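Local coordinates for bifunctional GH43-CE protein (PDB 6MLY), which joins a glycoside hydrolase family 43 module, probably a xylosidase acting on xylan-type polysaccharides, to a carbohydrate esterase domain of the alpha/beta-hydrolase kind, at residues A[568-580]-A[773-786]. Residues are numbered along the deposited sequence; the frame is centred on the assembly and turned at random.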
ATOM      1  N   GLN A 568      -6.004   6.524 -16.644  1.00 77.06           N
ATOM      2  CA  GLN A 568      -7.162   5.710 -17.000  1.00 76.72           C
ATOM      3  C   GLN A 568      -7.541   5.931 -18.469  1.00 77.03           C
ATOM      4  O   GLN A 568      -8.122   5.042 -19.084  1.00 76.95           O
ATOM      5  CB  GLN A 568      -8.335   6.012 -16.063  1.00 77.65           C
ATOM      6  CG  GLN A 568      -8.156   5.409 -14.676  1.00 77.10           C
ATOM      7  CD  GLN A 568      -9.142   5.953 -13.673  1.00 77.37           C
ATOM      8  OE1 GLN A 568     -10.348   5.983 -13.911  1.00 78.42           O
ATOM      9  NE2 GLN A 568      -8.634   6.385 -12.531  1.00 77.69           N
ATOM     10  N   VAL A 569      -7.194   7.106 -19.011  1.00 77.13           N
ATOM     11  CA  VAL A 569      -7.523   7.509 -20.387  1.00 77.07           C
ATOM     12  C   VAL A 569      -6.506   6.921 -21.377  1.00 76.15           C
ATOM     13  O   VAL A 569      -6.904   6.339 -22.388  1.00 76.34           O
ATOM     14  CB  VAL A 569      -7.585   9.044 -20.519  1.00 77.49           C
ATOM     15  CG1 VAL A 569      -7.894   9.471 -21.946  1.00 77.58           C
ATOM     16  CG2 VAL A 569      -8.586   9.658 -19.550  1.00 78.10           C
ATOM     17  N   PHE A 570      -5.208   7.109 -21.095  1.00 74.99           N
ATOM     18  CA  PHE A 570      -4.113   6.733 -22.010  1.00 73.99           C
ATOM     19  C   PHE A 570      -3.434   5.433 -21.557  1.00 73.80           C
ATOM     20  O   PHE A 570      -3.276   4.506 -22.357  1.00 73.98           O
ATOM     21  CB  PHE A 570      -3.062   7.844 -22.092  1.00 74.01           C
ATOM     22  CG  PHE A 570      -3.594   9.211 -22.442  1.00 74.78           C
ATOM     23  CD1 PHE A 570      -4.162   9.453 -23.686  1.00 75.29           C
ATOM     24  CD2 PHE A 570      -3.515  10.258 -21.536  1.00 74.70           C
ATOM     25  CE1 PHE A 570      -4.643  10.711 -24.012  1.00 75.65           C
ATOM     26  CE2 PHE A 570      -4.000  11.516 -21.865  1.00 75.68           C
ATOM     27  CZ  PHE A 570      -4.567  11.741 -23.101  1.00 75.87           C
ATOM     28  N   GLY A 571      -3.031   5.404 -20.276  1.00 72.40           N
ATOM     29  CA  GLY A 571      -2.151   4.397 -19.653  1.00 71.61           C
ATOM     30  C   GLY A 571      -2.111   3.054 -20.365  1.00 71.40           C
ATOM     31  O   GLY A 571      -1.092   2.695 -20.953  1.00 71.18           O
ATOM     32  N   LYS A 572      -3.215   2.302 -20.284  1.00 71.68           N
ATOM     33  CA  LYS A 572      -3.270   0.900 -20.728  1.00 72.82           C
ATOM     34  C   LYS A 572      -2.770   0.762 -22.177  1.00 73.70           C
ATOM     35  O   LYS A 572      -1.982  -0.137 -22.481  1.00 73.46           O
ATOM     36  CB  LYS A 572      -4.695   0.355 -20.594  1.00 72.95           C
ATOM     37  N   SER A 573      -3.227   1.657 -23.060  1.00 74.75           N
ATOM     38  CA  SER A 573      -2.987   1.545 -24.509  1.00 75.12           C
ATOM     39  C   SER A 573      -1.506   1.778 -24.841  1.00 75.25           C
ATOM     40  O   SER A 573      -0.944   1.086 -25.693  1.00 75.87           O
ATOM     41  CB  SER A 573      -3.882   2.478 -25.279  1.00 75.79           C
ATOM     42  OG  SER A 573      -3.889   3.769 -24.690  1.00 76.27           O
ATOM     43  N   LEU A 574      -0.886   2.754 -24.170  1.00 74.92           N
ATOM     44  CA  LEU A 574       0.547   3.023 -24.325  1.00 75.10           C
ATOM     45  C   LEU A 574       1.365   1.830 -23.809  1.00 76.89           C
ATOM     46  O   LEU A 574       2.366   1.457 -24.423  1.00 79.60           O
ATOM     47  CB  LEU A 574       0.913   4.299 -23.561  1.00 73.83           C
ATOM     48  CG  LEU A 574       0.678   5.612 -24.302  1.00 72.98           C
ATOM     49  CD1 LEU A 574       0.725   6.788 -23.340  1.00 72.02           C
ATOM     50  CD2 LEU A 574       1.697   5.794 -25.416  1.00 73.47           C
ATOM     51  N   LEU A 575       0.927   1.251 -22.680  1.00 77.15           N
ATOM     52  CA  LEU A 575       1.643   0.171 -21.981  1.00 77.36           C
ATOM     53  C   LEU A 575       1.695  -1.103 -22.836  1.00 78.76           C
ATOM     54  O   LEU A 575       2.683  -1.841 -22.773  1.00 80.92           O
ATOM     55  CB  LEU A 575       0.962  -0.096 -20.633  1.00 76.05           C
ATOM     56  CG  LEU A 575       1.344   0.862 -19.505  1.00 75.35           C
ATOM     57  CD1 LEU A 575       0.315   0.832 -18.385  1.00 74.78           C
ATOM     58  CD2 LEU A 575       2.731   0.547 -18.963  1.00 75.34           C
ATOM     59  N   ASP A 576       0.639  -1.361 -23.619  1.00 79.41           N
ATOM     60  CA  ASP A 576       0.548  -2.556 -24.471  1.00 80.50           C
ATOM     61  C   ASP A 576       1.535  -2.462 -25.647  1.00 80.52           C
ATOM     62  O   ASP A 576       1.998  -3.489 -26.150  1.00 81.49           O
ATOM     63  CB  ASP A 576      -0.878  -2.765 -24.990  1.00 83.06           C
ATOM     64  CG  ASP A 576      -1.906  -3.078 -23.913  1.00 84.75           C
ATOM     65  OD1 ASP A 576      -1.644  -3.978 -23.092  1.00 86.26           O
ATOM     66  OD2 ASP A 576      -2.968  -2.423 -23.911  1.00 86.90           O
ATOM     67  N   LYS A 577       1.837  -1.235 -26.094  1.00 79.17           N
ATOM     68  CA  LYS A 577       2.732  -1.001 -27.235  1.00 79.77           C
ATOM     69  C   LYS A 577       4.200  -1.185 -26.820  1.00 78.80           C
ATOM     70  O   LYS A 577       5.047  -1.467 -27.675  1.00 79.59           O
ATOM     71  CB  LYS A 577       2.521   0.406 -27.804  1.00 79.63           C
ATOM     72  CG  LYS A 577       3.167   0.659 -29.161  1.00 80.78           C
ATOM     73  CD  LYS A 577       2.587  -0.168 -30.296  1.00 81.84           C
ATOM     74  CE  LYS A 577       3.074   0.291 -31.657  1.00 81.97           C
ATOM     75  NZ  LYS A 577       2.585  -0.583 -32.749  1.00 83.11           N
ATOM     76  N   GLY A 578       4.485  -1.004 -25.520  1.00 77.46           N
ATOM     77  CA  GLY A 578       5.825  -1.196 -24.937  1.00 76.12           C
ATOM     78  C   GLY A 578       6.439   0.083 -24.380  1.00 74.60           C
ATOM     79  O   GLY A 578       7.667   0.168 -24.241  1.00 74.14           O
ATOM     80  N   PHE A 579       5.595   1.066 -24.041  1.00 73.49           N
ATOM     81  CA  PHE A 579       6.042   2.370 -23.548  1.00 73.60           C
ATOM     82  C   PHE A 579       5.952   2.420 -22.019  1.00 73.56           C
ATOM     83  O   PHE A 579       4.944   2.018 -21.431  1.00 74.58           O
ATOM     84  CB  PHE A 579       5.198   3.503 -24.131  1.00 72.92           C
ATOM     85  CG  PHE A 579       5.574   3.917 -25.532  1.00 73.46           C
ATOM     86  CD1 PHE A 579       4.739   3.642 -26.606  1.00 73.34           C
ATOM     87  CD2 PHE A 579       6.760   4.596 -25.773  1.00 73.58           C
ATOM     88  CE1 PHE A 579       5.089   4.028 -27.890  1.00 73.10           C
ATOM     89  CE2 PHE A 579       7.105   4.987 -27.056  1.00 73.60           C
ATOM     90  CZ  PHE A 579       6.272   4.697 -28.111  1.00 73.29           C
ATOM     91  N   ALA A 580       7.013   2.933 -21.389  1.00 74.04           N
ATOM     92  CA  ALA A 580       6.942   3.368 -20.005  1.00 73.87           C
ATOM     93  C   ALA A 580       6.063   4.618 -19.956  1.00 73.42           C
ATOM     94  O   ALA A 580       6.182   5.486 -20.811  1.00 75.32           O
ATOM     95  CB  ALA A 580       8.321   3.641 -19.460  1.00 75.15           C
ATOM     96  N   PHE A 773     -11.899  11.100 -28.093  1.00 83.92           N
ATOM     97  CA  PHE A 773     -11.280   9.943 -27.354  1.00 84.57           C
ATOM     98  C   PHE A 773     -11.999   8.645 -27.726  1.00 84.45           C
ATOM     99  O   PHE A 773     -13.000   8.294 -27.100  1.00 86.09           O
ATOM    100  CB  PHE A 773     -11.347  10.117 -25.830  1.00 85.18           C
ATOM    101  CG  PHE A 773     -10.176  10.842 -25.219  1.00 84.42           C
ATOM    102  CD1 PHE A 773      -8.883  10.397 -25.440  1.00 84.22           C
ATOM    103  CD2 PHE A 773     -10.362  11.957 -24.415  1.00 85.03           C
ATOM    104  CE1 PHE A 773      -7.803  11.069 -24.888  1.00 83.50           C
ATOM    105  CE2 PHE A 773      -9.280  12.628 -23.862  1.00 84.10           C
ATOM    106  CZ  PHE A 773      -8.000  12.182 -24.101  1.00 83.64           C
ATOM    107  N   ASN A 774     -11.459   7.935 -28.722  1.00 83.75           N
ATOM    108  CA  ASN A 774     -12.062   6.704 -29.228  1.00 82.40           C
ATOM    109  C   ASN A 774     -10.958   5.772 -29.741  1.00 82.67           C
ATOM    110  O   ASN A 774      -9.786   6.145 -29.760  1.00 80.70           O
ATOM    111  CB  ASN A 774     -13.104   7.008 -30.308  1.00 82.79           C
ATOM    112  CG  ASN A 774     -12.504   7.755 -31.475  1.00 82.29           C
ATOM    113  OD1 ASN A 774     -11.858   7.156 -32.330  1.00 82.25           O
ATOM    114  ND2 ASN A 774     -12.686   9.065 -31.496  1.00 83.35           N
ATOM    115  N   GLU A 775     -11.365   4.567 -30.161  1.00 84.15           N
ATOM    116  CA  GLU A 775     -10.470   3.495 -30.596  1.00 84.93           C
ATOM    117  C   GLU A 775      -9.447   4.028 -31.602  1.00 84.40           C
ATOM    118  O   GLU A 775      -8.244   3.841 -31.419  1.00 85.33           O
ATOM    119  CB  GLU A 775     -11.260   2.363 -31.254  1.00 87.05           C
ATOM    120  CG  GLU A 775     -12.118   1.568 -30.288  1.00 88.70           C
ATOM    121  CD  GLU A 775     -12.775   0.346 -30.907  1.00 90.76           C
ATOM    122  OE1 GLU A 775     -12.926   0.321 -32.149  1.00 92.31           O
ATOM    123  OE2 GLU A 775     -13.130  -0.582 -30.149  1.00 92.08           O
ATOM    124  N   ASN A 776      -9.952   4.697 -32.647  1.00 85.14           N
ATOM    125  CA  ASN A 776      -9.175   5.071 -33.829  1.00 83.56           C
ATOM    126  C   ASN A 776      -8.205   6.208 -33.480  1.00 82.32           C
ATOM    127  O   ASN A 776      -7.021   6.135 -33.820  1.00 81.88           O
ATOM    128  CB  ASN A 776     -10.090   5.443 -35.000  1.00 84.63           C
ATOM    129  CG  ASN A 776     -11.136   4.386 -35.298  1.00 85.35           C
ATOM    130  OD1 ASN A 776     -12.300   4.705 -35.528  1.00 87.66           O
ATOM    131  ND2 ASN A 776     -10.740   3.123 -35.286  1.00 84.11           N
ATOM    132  N   THR A 777      -8.715   7.244 -32.800  1.00 80.93           N
ATOM    133  CA  THR A 777      -7.909   8.401 -32.386  1.00 79.80           C
ATOM    134  C   THR A 777      -6.808   7.936 -31.425  1.00 79.59           C
ATOM    135  O   THR A 777      -5.650   8.338 -31.558  1.00 81.00           O
ATOM    136  CB  THR A 777      -8.777   9.514 -31.778  1.00 78.42           C
ATOM    137  OG1 THR A 777      -9.933   8.949 -31.158  1.00 77.80           O
ATOM    138  CG2 THR A 777      -9.229  10.528 -32.805  1.00 78.64           C
ATOM    139  N   LEU A 778      -7.183   7.077 -30.471  1.00 79.52           N
ATOM    140  CA  LEU A 778      -6.249   6.512 -29.494  1.00 79.20           C
ATOM    141  C   LEU A 778      -5.135   5.753 -30.229  1.00 79.14           C
ATOM    142  O   LEU A 778      -3.959   5.994 -29.985  1.00 78.92           O
ATOM    143  CB  LEU A 778      -7.019   5.594 -28.533  1.00 79.99           C
ATOM    144  CG  LEU A 778      -6.348   5.302 -27.190  1.00 79.43           C
ATOM    145  CD1 LEU A 778      -6.374   6.527 -26.284  1.00 79.45           C
ATOM    146  CD2 LEU A 778      -7.022   4.125 -26.500  1.00 79.26           C
ATOM    147  N   LYS A 779      -5.523   4.870 -31.155  1.00 79.76           N
ATOM    148  CA  LYS A 779      -4.594   3.996 -31.884  1.00 80.52           C
ATOM    149  C   LYS A 779      -3.576   4.826 -32.685  1.00 80.35           C
ATOM    150  O   LYS A 779      -2.433   4.396 -32.867  1.00 81.69           O
ATOM    151  CB  LYS A 779      -5.369   3.050 -32.808  1.00 81.38           C
ATOM    152  CG  LYS A 779      -4.558   1.907 -33.410  1.00 82.54           C
ATOM    153  CD  LYS A 779      -4.944   1.580 -34.840  1.00 83.86           C
ATOM    154  CE  LYS A 779      -4.160   0.424 -35.429  1.00 84.18           C
ATOM    155  NZ  LYS A 779      -2.728   0.759 -35.623  1.00 82.88           N
ATOM    156  N   LYS A 780      -3.988   6.004 -33.171  1.00 79.41           N
ATOM    157  CA  LYS A 780      -3.105   6.856 -33.961  1.00 78.94           C
ATOM    158  C   LYS A 780      -2.046   7.500 -33.061  1.00 77.38           C
ATOM    159  O   LYS A 780      -0.923   7.724 -33.502  1.00 77.43           O
ATOM    160  CB  LYS A 780      -3.903   7.911 -34.727  1.00 80.13           C
ATOM    161  CG  LYS A 780      -4.435   7.433 -36.071  1.00 81.56           C
ATOM    162  CD  LYS A 780      -5.348   8.421 -36.736  1.00 81.79           C
ATOM    163  CE  LYS A 780      -5.819   7.961 -38.096  1.00 83.52           C
ATOM    164  NZ  LYS A 780      -6.627   9.013 -38.756  1.00 83.89           N
ATOM    165  N   MET A 781      -2.415   7.793 -31.810  1.00 76.04           N
ATOM    166  CA  MET A 781      -1.480   8.325 -30.812  1.00 74.98           C
ATOM    167  C   MET A 781      -0.332   7.328 -30.600  1.00 75.65           C
ATOM    168  O   MET A 781       0.843   7.709 -30.590  1.00 74.89           O
ATOM    169  CB  MET A 781      -2.181   8.572 -29.471  1.00 74.34           C
ATOM    170  CG  MET A 781      -1.283   9.211 -28.431  1.00 73.51           C
ATOM    171  SD  MET A 781      -2.124   9.470 -26.860  1.00 73.43           S
ATOM    172  CE  MET A 781      -2.217   7.779 -26.269  1.00 73.03           C
ATOM    173  N   ILE A 782      -0.702   6.053 -30.436  1.00 75.67           N
ATOM    174  CA  ILE A 782       0.230   4.959 -30.171  1.00 75.47           C
ATOM    175  C   ILE A 782       1.164   4.792 -31.381  1.00 75.01           C
ATOM    176  O   ILE A 782       2.386   4.779 -31.228  1.00 75.39           O
ATOM    177  CB  ILE A 782      -0.537   3.659 -29.844  1.00 75.96           C
ATOM    178  CG1 ILE A 782      -1.518   3.833 -28.679  1.00 75.89           C
ATOM    179  CG2 ILE A 782       0.425   2.507 -29.588  1.00 76.48           C
ATOM    180  CD1 ILE A 782      -0.913   4.449 -27.438  1.00 75.62           C
ATOM    181  N   ASP A 783       0.574   4.685 -32.578  1.00 74.01           N
ATOM    182  CA  ASP A 783       1.308   4.398 -33.814  1.00 73.59           C
ATOM    183  C   ASP A 783       2.322   5.510 -34.115  1.00 72.26           C
ATOM    184  O   ASP A 783       3.391   5.237 -34.669  1.00 71.06           O
ATOM    185  CB  ASP A 783       0.347   4.205 -34.989  1.00 74.73           C
ATOM    186  CG  ASP A 783      -0.393   2.880 -34.959  1.00 75.64           C
ATOM    187  OD1 ASP A 783      -0.131   2.082 -34.042  1.00 75.53           O
ATOM    188  OD2 ASP A 783      -1.223   2.654 -35.859  1.00 77.61           O
ATOM    189  N   PHE A 784       1.970   6.752 -33.753  1.00 71.10           N
ATOM    190  CA  PHE A 784       2.830   7.924 -33.951  1.00 70.24           C
ATOM    191  C   PHE A 784       4.024   7.864 -32.986  1.00 70.35           C
ATOM    192  O   PHE A 784       5.178   7.943 -33.418  1.00 70.53           O
ATOM    193  CB  PHE A 784       2.017   9.215 -33.805  1.00 69.44           C
ATOM    194  CG  PHE A 784       2.843  10.472 -33.691  1.00 68.60           C
ATOM    195  CD1 PHE A 784       3.811  10.775 -34.636  1.00 69.02           C
ATOM    196  CD2 PHE A 784       2.651  11.356 -32.642  1.00 67.93           C
ATOM    197  CE1 PHE A 784       4.578  11.924 -34.522  1.00 68.95           C
ATOM    198  CE2 PHE A 784       3.414  12.506 -32.531  1.00 67.86           C
ATOM    199  CZ  PHE A 784       4.377  12.787 -33.470  1.00 68.25           C
ATOM    200  N   PHE A 785       3.745   7.709 -31.685  1.00 69.90           N
ATOM    201  CA  PHE A 785       4.806   7.620 -30.670  1.00 69.82           C
ATOM    202  C   PHE A 785       5.753   6.455 -31.006  1.00 70.54           C
ATOM    203  O   PHE A 785       6.970   6.581 -30.836  1.00 70.94           O
ATOM    204  CB  PHE A 785       4.212   7.513 -29.261  1.00 69.44           C
ATOM    205  CG  PHE A 785       3.691   8.808 -28.685  1.00 69.58           C
ATOM    206  CD1 PHE A 785       4.450   9.970 -28.727  1.00 69.94           C
ATOM    207  CD2 PHE A 785       2.446   8.864 -28.073  1.00 69.59           C
ATOM    208  CE1 PHE A 785       3.969  11.156 -28.190  1.00 69.74           C
ATOM    209  CE2 PHE A 785       1.968  10.051 -27.534  1.00 69.21           C
ATOM    210  CZ  PHE A 785       2.732  11.194 -27.589  1.00 69.33           C
ATOM    211  N   ALA A 786       5.187   5.350 -31.513  1.00 70.50           N
ATOM    212  CA  ALA A 786       5.930   4.145 -31.921  1.00 71.76           C
ATOM    213  C   ALA A 786       6.852   4.421 -33.122  1.00 72.95           C
ATOM    214  O   ALA A 786       7.963   3.898 -33.170  1.00 73.75           O
ATOM    215  CB  ALA A 786       4.958   3.034 -32.235  1.00 71.81           C
TER
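Phe570 O is gripped twice by Ser573, through its backbone N and through OG, the hydroxyl lying in the carbonyl plane on a lone pair at 2.5 Å from Phe570 O. Methyl CD2 of Leu778 packs against the same OG, bringing helix 563-577 onto helix 775-789. These are neighbouring helices beside the central sheet of the alpha/beta-hydrolase fold; the axes of 568-577 and 775-786 come within 9.9 Å and cross at -46°. Just ahead of the second helix, whose N-terminus Asn774 caps, Phe773 turns one ring face to Val569 CG1, 3.6 Å from the ring centroid, a CH-pi contact. The same methyl also lies over a face of the Phe570 ring. That ring meets Phe773 obliquely, planes at 61°, while Trp675 of strand 671-675 contacts both. Met781, its CG anti to the backbone N (chi1 -176°), reaches across to lay SD and CE obliquely beside Phe570, a Met-aromatic contact with SD 4.6 Å from the ring centroid. Cutting Phe570 back to an alanine would probably cost the Met781 thioether this ring, though Trp675 also touches Met781, and leave Phe773 freer to turn. Farther along, Ile782 divides its branches: CD1 packs on Leu574 CD2 at 3.6 Å, whereas CG2 lies alongside the aliphatic part of Lys577. Lys577 NZ stays 4.0 Å from Asp783 OD1, beyond salt-bridge range. Beyond the Schellman turn at Gly578, the Phe579 ring points its edge at the second helix, with CZ 3.4 Å from Phe785 O, close to the ring plane.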